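Local structure of possible glutathione S-transferase (Rhodopseudomonas palustris, 3M8N) at residues V142-L147 with F182-A187; P106-A111 with C175-S180; K5-Q10 with R30-D35. The protein probably catalyses the conjugation of glutathione to electrophilic substrates. All coordinates share one frame; numbering follows the deposited sequence.

Contact 1. Residues V142-L147 with F182-A187; sequences VMENHL and FPAVNA
Glu144 reaches from the last turn of helix 129-146 to the first turn of helix 183-193, right after the N-cap residue Phe182, and holds two of its backbone N-H groups where these helices of the C-terminal domain cross at 80°. Val185 N donates to Glu144 OE1 at 3.0 Å, and Ala184 N to Glu144 OE2 at 3.1 Å. Both donors lie on the syn side of their oxygens, somewhat out of the carboxylate plane. Glu144 CB lies at the edge of the Phe182 ring, in its plane; CG anti to the backbone N (chi1 -172°) and a bend at chi2 then carry CD toward the helix start. Val185 CG2 presses on Glu144 OE1 at 3.1 Å, the tight part of the contact. Leu147 CB meets Ala184 CB at 3.7 Å, while Leu147 CD1 comes to 3.8 Å from Val185 CA. Packing is slacker at selenomethionine Met143, where CB only grazes Val185 CG2 at 4.1 Å. On the solvent side, exposed Pro183 adds little. Val142 and Asn145 pack on Ser52 and Pro51 of the second subunit. The buried carboxylate is thus gripped at a helix N-terminus, whose N-H groups and dipole would be expected to stabilise its charge.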
# COMPACT_ATOMS: atom_id res chain seq x y z
N VAL A 142 8.54 -8.87 11.79
CA VAL A 142 8.99 -7.52 11.48
C VAL A 142 8.28 -6.58 12.46
O VAL A 142 8.88 -5.66 12.97
CB VAL A 142 8.70 -7.10 9.99
CG1 VAL A 142 9.11 -5.66 9.76
CG2 VAL A 142 9.44 -7.98 9.02
N MSE A 143 7.02 -6.85 12.73
CA MSE A 143 6.26 -6.01 13.64
C MSE A 143 6.72 -6.13 15.10
O MSE A 143 6.90 -5.12 15.79
CB MSE A 143 4.78 -6.28 13.49
CG MSE A 143 4.17 -5.81 12.14
SE MSE A 143 2.47 -6.58 11.96
CE MSE A 143 1.39 -5.66 13.16
N GLU A 144 6.90 -7.37 15.56
CA GLU A 144 7.46 -7.66 16.87
C GLU A 144 8.78 -6.97 17.04
O GLU A 144 8.99 -6.26 18.02
CB GLU A 144 7.71 -9.15 16.99
CG GLU A 144 8.11 -9.56 18.37
CD GLU A 144 6.97 -9.44 19.33
OE1 GLU A 144 5.85 -9.20 18.87
OE2 GLU A 144 7.16 -9.59 20.54
N ASN A 145 9.69 -7.17 16.11
CA ASN A 145 11.00 -6.60 16.29
C ASN A 145 10.99 -5.07 16.47
O ASN A 145 11.80 -4.50 17.23
CB ASN A 145 11.98 -7.18 15.25
CG ASN A 145 13.02 -6.15 14.73
OD1 ASN A 145 12.70 -5.28 13.87
ND2 ASN A 145 14.29 -6.28 15.20
N HIS A 146 10.04 -4.42 15.79
CA HIS A 146 9.92 -2.96 15.80
C HIS A 146 9.29 -2.45 17.07
O HIS A 146 9.67 -1.43 17.60
CB HIS A 146 9.09 -2.51 14.58
CG HIS A 146 9.03 -1.04 14.43
ND1 HIS A 146 7.90 -0.31 14.72
CD2 HIS A 146 9.98 -0.16 14.07
CE1 HIS A 146 8.16 0.97 14.56
NE2 HIS A 146 9.41 1.09 14.17
N LEU A 147 8.31 -3.21 17.54
CA LEU A 147 7.56 -2.88 18.68
C LEU A 147 8.34 -3.15 19.95
O LEU A 147 7.84 -2.93 21.05
CB LEU A 147 6.26 -3.69 18.68
CG LEU A 147 5.22 -3.17 17.70
CD1 LEU A 147 4.08 -4.16 17.55
CD2 LEU A 147 4.69 -1.79 18.12
N PHE A 182 4.47 -13.45 20.35
CA PHE A 182 4.58 -12.02 19.95
C PHE A 182 3.94 -11.12 20.99
O PHE A 182 2.88 -10.56 20.74
CB PHE A 182 3.89 -11.78 18.60
CG PHE A 182 4.34 -12.69 17.52
CD1 PHE A 182 5.50 -12.39 16.79
CD2 PHE A 182 3.64 -13.85 17.23
CE1 PHE A 182 5.94 -13.24 15.78
CE2 PHE A 182 4.08 -14.69 16.23
CZ PHE A 182 5.25 -14.39 15.52
N PRO A 183 4.58 -11.00 22.17
CA PRO A 183 4.10 -10.14 23.27
C PRO A 183 4.07 -8.64 22.95
O PRO A 183 3.13 -7.98 23.34
CB PRO A 183 5.11 -10.42 24.40
CG PRO A 183 6.32 -11.00 23.71
CD PRO A 183 5.82 -11.72 22.53
N ALA A 184 5.10 -8.12 22.26
CA ALA A 184 5.15 -6.72 21.85
C ALA A 184 4.02 -6.43 20.90
O ALA A 184 3.37 -5.40 21.03
CB ALA A 184 6.46 -6.42 21.19
N VAL A 185 3.71 -7.38 20.04
CA VAL A 185 2.56 -7.23 19.15
C VAL A 185 1.32 -7.17 19.94
O VAL A 185 0.47 -6.37 19.68
CB VAL A 185 2.49 -8.32 18.00
CG1 VAL A 185 1.15 -8.27 17.28
CG2 VAL A 185 3.59 -8.09 17.00
N ASN A 186 1.20 -8.05 20.90
CA ASN A 186 -0.03 -8.14 21.62
C ASN A 186 -0.27 -6.95 22.54
O ASN A 186 -1.40 -6.55 22.77
CB ASN A 186 -0.00 -9.44 22.43
CG ASN A 186 -0.16 -10.73 21.57
OD1 ASN A 186 0.70 -11.63 21.65
ND2 ASN A 186 -1.27 -10.86 20.82
N ALA A 187 0.81 -6.37 23.06
CA ALA A 187 0.72 -5.17 23.90
C ALA A 187 0.25 -3.99 23.07
O ALA A 187 -0.56 -3.18 23.52
CB ALA A 187 2.09 -4.85 24.57

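Contact 2. Residues P106-A111 with C175-S180; sequences PNIGSA and CDFDLS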
# COMPACT_ATOMS: atom_id res chain seq x y z
N PRO A 106 -2.11 -9.67 1.83
CA PRO A 106 -2.03 -10.89 1.03
C PRO A 106 -1.88 -12.22 1.79
O PRO A 106 -2.04 -13.28 1.20
CB PRO A 106 -0.79 -10.66 0.18
CG PRO A 106 -0.52 -9.22 0.31
CD PRO A 106 -0.88 -8.89 1.66
N ASN A 107 -1.59 -12.17 3.07
CA ASN A 107 -1.31 -13.35 3.81
C ASN A 107 -2.24 -13.50 4.97
O ASN A 107 -3.02 -14.45 5.03
CB ASN A 107 0.13 -13.27 4.29
CG ASN A 107 1.10 -13.29 3.15
OD1 ASN A 107 1.92 -12.39 3.01
ND2 ASN A 107 1.04 -14.31 2.34
N ILE A 108 -2.19 -12.54 5.89
CA ILE A 108 -3.13 -12.61 7.00
C ILE A 108 -4.51 -12.28 6.55
O ILE A 108 -5.48 -12.86 7.02
CB ILE A 108 -2.74 -11.72 8.19
CG1 ILE A 108 -1.33 -12.08 8.69
CG2 ILE A 108 -3.82 -11.75 9.27
CD1 ILE A 108 -1.01 -11.61 10.08
N GLY A 109 -4.61 -11.36 5.61
CA GLY A 109 -5.92 -11.03 5.05
C GLY A 109 -6.59 -12.13 4.25
O GLY A 109 -7.81 -12.32 4.36
N SER A 110 -5.82 -12.81 3.39
CA SER A 110 -6.36 -13.97 2.66
C SER A 110 -6.73 -15.10 3.60
O SER A 110 -7.77 -15.69 3.46
CB SER A 110 -5.40 -14.48 1.58
OG SER A 110 -4.62 -13.51 0.89
N ALA A 111 -5.87 -15.39 4.57
CA ALA A 111 -6.16 -16.33 5.67
C ALA A 111 -7.50 -16.02 6.32
O ALA A 111 -8.38 -16.86 6.38
CB ALA A 111 -4.98 -16.33 6.73
N CYS A 175 -7.45 -16.90 12.88
CA CYS A 175 -7.38 -17.48 11.57
C CYS A 175 -6.13 -18.31 11.36
O CYS A 175 -5.57 -18.31 10.29
CB CYS A 175 -7.61 -16.39 10.49
SG CYS A 175 -6.26 -15.14 10.15
N ASP A 176 -5.70 -19.00 12.42
CA ASP A 176 -4.67 -20.03 12.37
C ASP A 176 -3.31 -19.52 12.70
O ASP A 176 -2.33 -20.22 12.50
CB ASP A 176 -4.58 -20.69 11.00
CG ASP A 176 -5.61 -21.80 10.77
OD1 ASP A 176 -6.63 -21.92 11.49
OD2 ASP A 176 -5.37 -22.59 9.83
N PHE A 177 -3.22 -18.28 13.16
CA PHE A 177 -1.96 -17.77 13.64
C PHE A 177 -1.99 -17.87 15.17
O PHE A 177 -3.02 -17.74 15.81
CB PHE A 177 -1.74 -16.33 13.19
CG PHE A 177 -1.48 -16.17 11.73
CD1 PHE A 177 -0.20 -16.09 11.26
CD2 PHE A 177 -2.50 -16.07 10.85
CE1 PHE A 177 0.04 -15.96 9.92
CE2 PHE A 177 -2.26 -15.93 9.48
CZ PHE A 177 -1.00 -15.87 9.04
N ASP A 178 -0.84 -18.08 15.76
CA ASP A 178 -0.75 -18.22 17.19
C ASP A 178 0.14 -17.09 17.58
O ASP A 178 1.30 -17.03 17.19
CB ASP A 178 -0.17 -19.63 17.57
CG ASP A 178 0.30 -19.77 19.05
OD1 ASP A 178 -0.09 -18.96 19.94
OD2 ASP A 178 1.06 -20.74 19.31
N LEU A 179 -0.44 -16.19 18.36
CA LEU A 179 0.22 -14.95 18.69
C LEU A 179 0.96 -14.94 20.03
O LEU A 179 1.51 -13.91 20.45
CB LEU A 179 -0.78 -13.80 18.56
CG LEU A 179 -0.75 -13.18 17.15
CD1 LEU A 179 -1.62 -14.01 16.20
CD2 LEU A 179 -1.23 -11.73 17.16
N SER A 180 1.02 -16.11 20.68
CA SER A 180 1.64 -16.23 21.99
C SER A 180 3.12 -15.90 21.97
O SER A 180 3.68 -15.42 22.90
CB SER A 180 1.35 -17.58 22.61
OG SER A 180 1.81 -18.63 21.78
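Ala111 and Cys175 mark the closest approach of the two backbones, with CA atoms 6.1 Å apart. Ala111 belongs to the long helix 87-117, which is kinked and widened into a pi-type turn at 106-109; Cys175 lies in the irregular loop between helices 160-169 and 183-193. The side chains between them are apolar. Ala111 CB touches Cys175 SG at 3.8 Å and sits in the plane of the Phe177 ring, at its edge, 3.9 Å from CE2. Ile108 approaches the same ring from over one face: its CG1 makes an off-centre CH-pi contact, 4.3 Å from the centroid of Phe177, and CD1 lies above that face. Cys175 SG sits between its backbone N and carbonyl carbon (chi1 73°) and faces the helix. Tyr137 meets Phe177 edge-to-face, and its OH bonds to Asp178 N. Asp178 OD1 accepts Ser180 N at 3.1 Å, an Asx turn, and Ser180 OG reaches the same oxygen from the same face. Cys175 packs on Cys116, with which it forms a disulfide in another crystal structure of this protein but not here. A loop pinned by an aromatic residue against a long helix belongs here to the all-helical C-terminal domain of the glutathione transferase fold.

Contact 3. Residues K5-Q10 with R30-D35; sequences KLYSMQ and RAVEVD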
# COMPACT_ATOMS: atom_id res chain seq x y z
N LYS A 5 -20.07 9.55 2.75
CA LYS A 5 -20.75 8.29 2.56
C LYS A 5 -19.71 7.21 2.41
O LYS A 5 -18.86 7.32 1.54
CB LYS A 5 -21.61 8.36 1.31
CG LYS A 5 -22.73 7.35 1.33
CD LYS A 5 -23.48 7.24 0.02
CE LYS A 5 -24.11 8.51 -0.36
NZ LYS A 5 -25.21 8.23 -1.34
N LEU A 6 -19.75 6.18 3.25
CA LEU A 6 -18.95 5.01 3.11
C LEU A 6 -19.70 3.74 2.70
O LEU A 6 -20.60 3.27 3.39
CB LEU A 6 -18.18 4.74 4.41
CG LEU A 6 -17.12 3.64 4.52
CD1 LEU A 6 -15.82 4.00 3.73
CD2 LEU A 6 -16.80 3.33 5.99
N TYR A 7 -19.27 3.16 1.59
CA TYR A 7 -19.73 1.85 1.20
C TYR A 7 -18.80 0.87 1.85
O TYR A 7 -17.58 0.94 1.68
CB TYR A 7 -19.71 1.70 -0.31
CG TYR A 7 -20.64 2.66 -1.06
CD1 TYR A 7 -21.87 2.23 -1.53
CD2 TYR A 7 -20.25 3.99 -1.31
CE1 TYR A 7 -22.70 3.10 -2.21
CE2 TYR A 7 -21.05 4.85 -1.99
CZ TYR A 7 -22.28 4.42 -2.43
OH TYR A 7 -23.07 5.31 -3.10
N SER A 8 -19.39 -0.03 2.63
CA SER A 8 -18.66 -0.80 3.62
C SER A 8 -19.18 -2.20 3.75
O SER A 8 -20.33 -2.44 3.69
CB SER A 8 -18.72 -0.07 5.00
OG SER A 8 -18.19 -0.80 6.05
N MSE A 9 -18.29 -3.15 3.93
CA MSE A 9 -18.70 -4.44 4.36
C MSE A 9 -18.36 -4.64 5.83
O MSE A 9 -17.25 -4.43 6.26
CB MSE A 9 -18.00 -5.47 3.51
CG MSE A 9 -18.57 -6.84 3.66
SE MSE A 9 -17.61 -8.10 2.52
CE MSE A 9 -17.45 -9.53 3.79
N GLN A 10 -19.33 -5.09 6.58
CA GLN A 10 -19.24 -5.18 8.05
C GLN A 10 -18.10 -6.09 8.51
O GLN A 10 -17.30 -5.72 9.34
CB GLN A 10 -20.63 -5.56 8.63
CG GLN A 10 -20.79 -5.52 10.14
CD GLN A 10 -20.62 -4.12 10.74
OE1 GLN A 10 -21.02 -3.12 10.17
NE2 GLN A 10 -19.97 -4.06 11.86
N ARG A 30 -22.26 8.42 6.80
CA ARG A 30 -23.40 7.57 6.53
C ARG A 30 -22.93 6.31 5.82
O ARG A 30 -22.24 6.39 4.81
CB ARG A 30 -24.33 8.34 5.62
CG ARG A 30 -25.60 7.64 5.30
CD ARG A 30 -26.21 8.27 4.10
NE ARG A 30 -26.74 7.26 3.19
CZ ARG A 30 -27.22 7.54 1.98
NH1 ARG A 30 -27.23 8.82 1.54
NH2 ARG A 30 -27.69 6.56 1.20
N ALA A 31 -23.32 5.14 6.34
CA ALA A 31 -22.80 3.86 5.89
C ALA A 31 -23.79 3.30 4.92
O ALA A 31 -25.01 3.39 5.15
CB ALA A 31 -22.62 2.93 7.04
N VAL A 32 -23.27 2.76 3.81
CA VAL A 32 -24.03 1.94 2.91
C VAL A 32 -23.39 0.55 2.92
O VAL A 32 -22.23 0.41 2.61
CB VAL A 32 -24.08 2.48 1.48
CG1 VAL A 32 -25.09 1.70 0.65
CG2 VAL A 32 -24.41 3.91 1.45
N GLU A 33 -24.16 -0.47 3.31
CA GLU A 33 -23.66 -1.82 3.38
C GLU A 33 -23.59 -2.52 2.02
O GLU A 33 -24.53 -2.46 1.24
CB GLU A 33 -24.50 -2.62 4.34
CG GLU A 33 -23.99 -4.01 4.57
CD GLU A 33 -22.77 -4.08 5.51
OE1 GLU A 33 -22.57 -3.16 6.34
OE2 GLU A 33 -22.00 -5.06 5.41
N VAL A 34 -22.46 -3.16 1.73
CA VAL A 34 -22.20 -3.81 0.45
C VAL A 34 -21.65 -5.17 0.77
O VAL A 34 -20.55 -5.25 1.25
CB VAL A 34 -21.17 -3.06 -0.47
CG1 VAL A 34 -20.95 -3.85 -1.78
CG2 VAL A 34 -21.62 -1.66 -0.82
N ASP A 35 -22.38 -6.25 0.48
CA ASP A 35 -21.87 -7.59 0.75
C ASP A 35 -21.12 -8.32 -0.40
O ASP A 35 -21.72 -8.96 -1.26
CB ASP A 35 -22.98 -8.46 1.33
CG ASP A 35 -22.46 -9.77 1.83
OD1 ASP A 35 -21.24 -9.99 1.76
OD2 ASP A 35 -23.27 -10.58 2.27
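Leu6 and Ser8 each bind the neighbouring strand through both N and O, giving a regular parallel pairing of strands 4-8 and 29-33. Leu6 N donates to Arg30 O and Leu6 O accepts Val32 N at 2.8 Å; Ser8 N donates to Val32 O and Ser8 O accepts Val34 N at 3.0 Å. Lys5, Tyr7, Arg30 and Val32 share one face of this pair. Val32 CG2 lies over the rim of one face of the Tyr7 ring, and Val34 CG2 meets the edge of that ring. Lys5 runs beside Arg30, pointing the same way, with CE 3.6 Å above one face of the guanidinium and CD 3.7 Å from Val32 CG2. Lys5 NZ and Arg30 NH1, both positive, come within 3.6 Å; a long, weak ion pair with Glu59 probably eases this repulsion for the lysine. An alanine at Lys5 would probably leave Val32 CG2 and that guanidinium face without their aliphatic neighbour, and Glu59 without its weak ionic partner. At the last residue of its strand, Glu33 bends at chi2 (77°), which turns CD toward the first strand, and Glu33 OE2 takes Gln10 N, beyond the end of strand 4-8, on its syn lone pair at 2.9 Å. Partners farther out hold the polar ends: Tyr7 OH bonds to Lys49, Ser8 OG to Arg19 and Gln10 NE2 to the carbonyl of Trp203. Leu6 packs from the other face on Val18, Arg19 and Leu22 of helix 13-24, while Lys5 and Tyr7 pair by backbone bonds with strand 57-59, leaving 29-33 outermost within the chain. Strand 4-8, helix 13-24 and strand 29-33 form the beta-alpha-beta unit that opens the thioredoxin-like N-terminal domain of glutathione transferases.

How the contacts relate
Contacts 1 and 2 both belong to the helical C-terminal part of the chain, and their segments alternate along it. They also touch, Val185 CG1 of contact 1 lying 4.2 Å from Leu179 CD2 of contact 2; along the chain, 175-180 comes just before 182-187. Every touching residue of contact 2 is buried, and its chemistry is apolar; contact 1 is also largely buried but encloses a charged group. Contact 3 stands apart in the N-terminal domain, its nearest atoms about 19 Å from contact 1. Only partly buried, it relies on repeated main-chain bonds along a sheet edge, with charged side chains at its exposed margin.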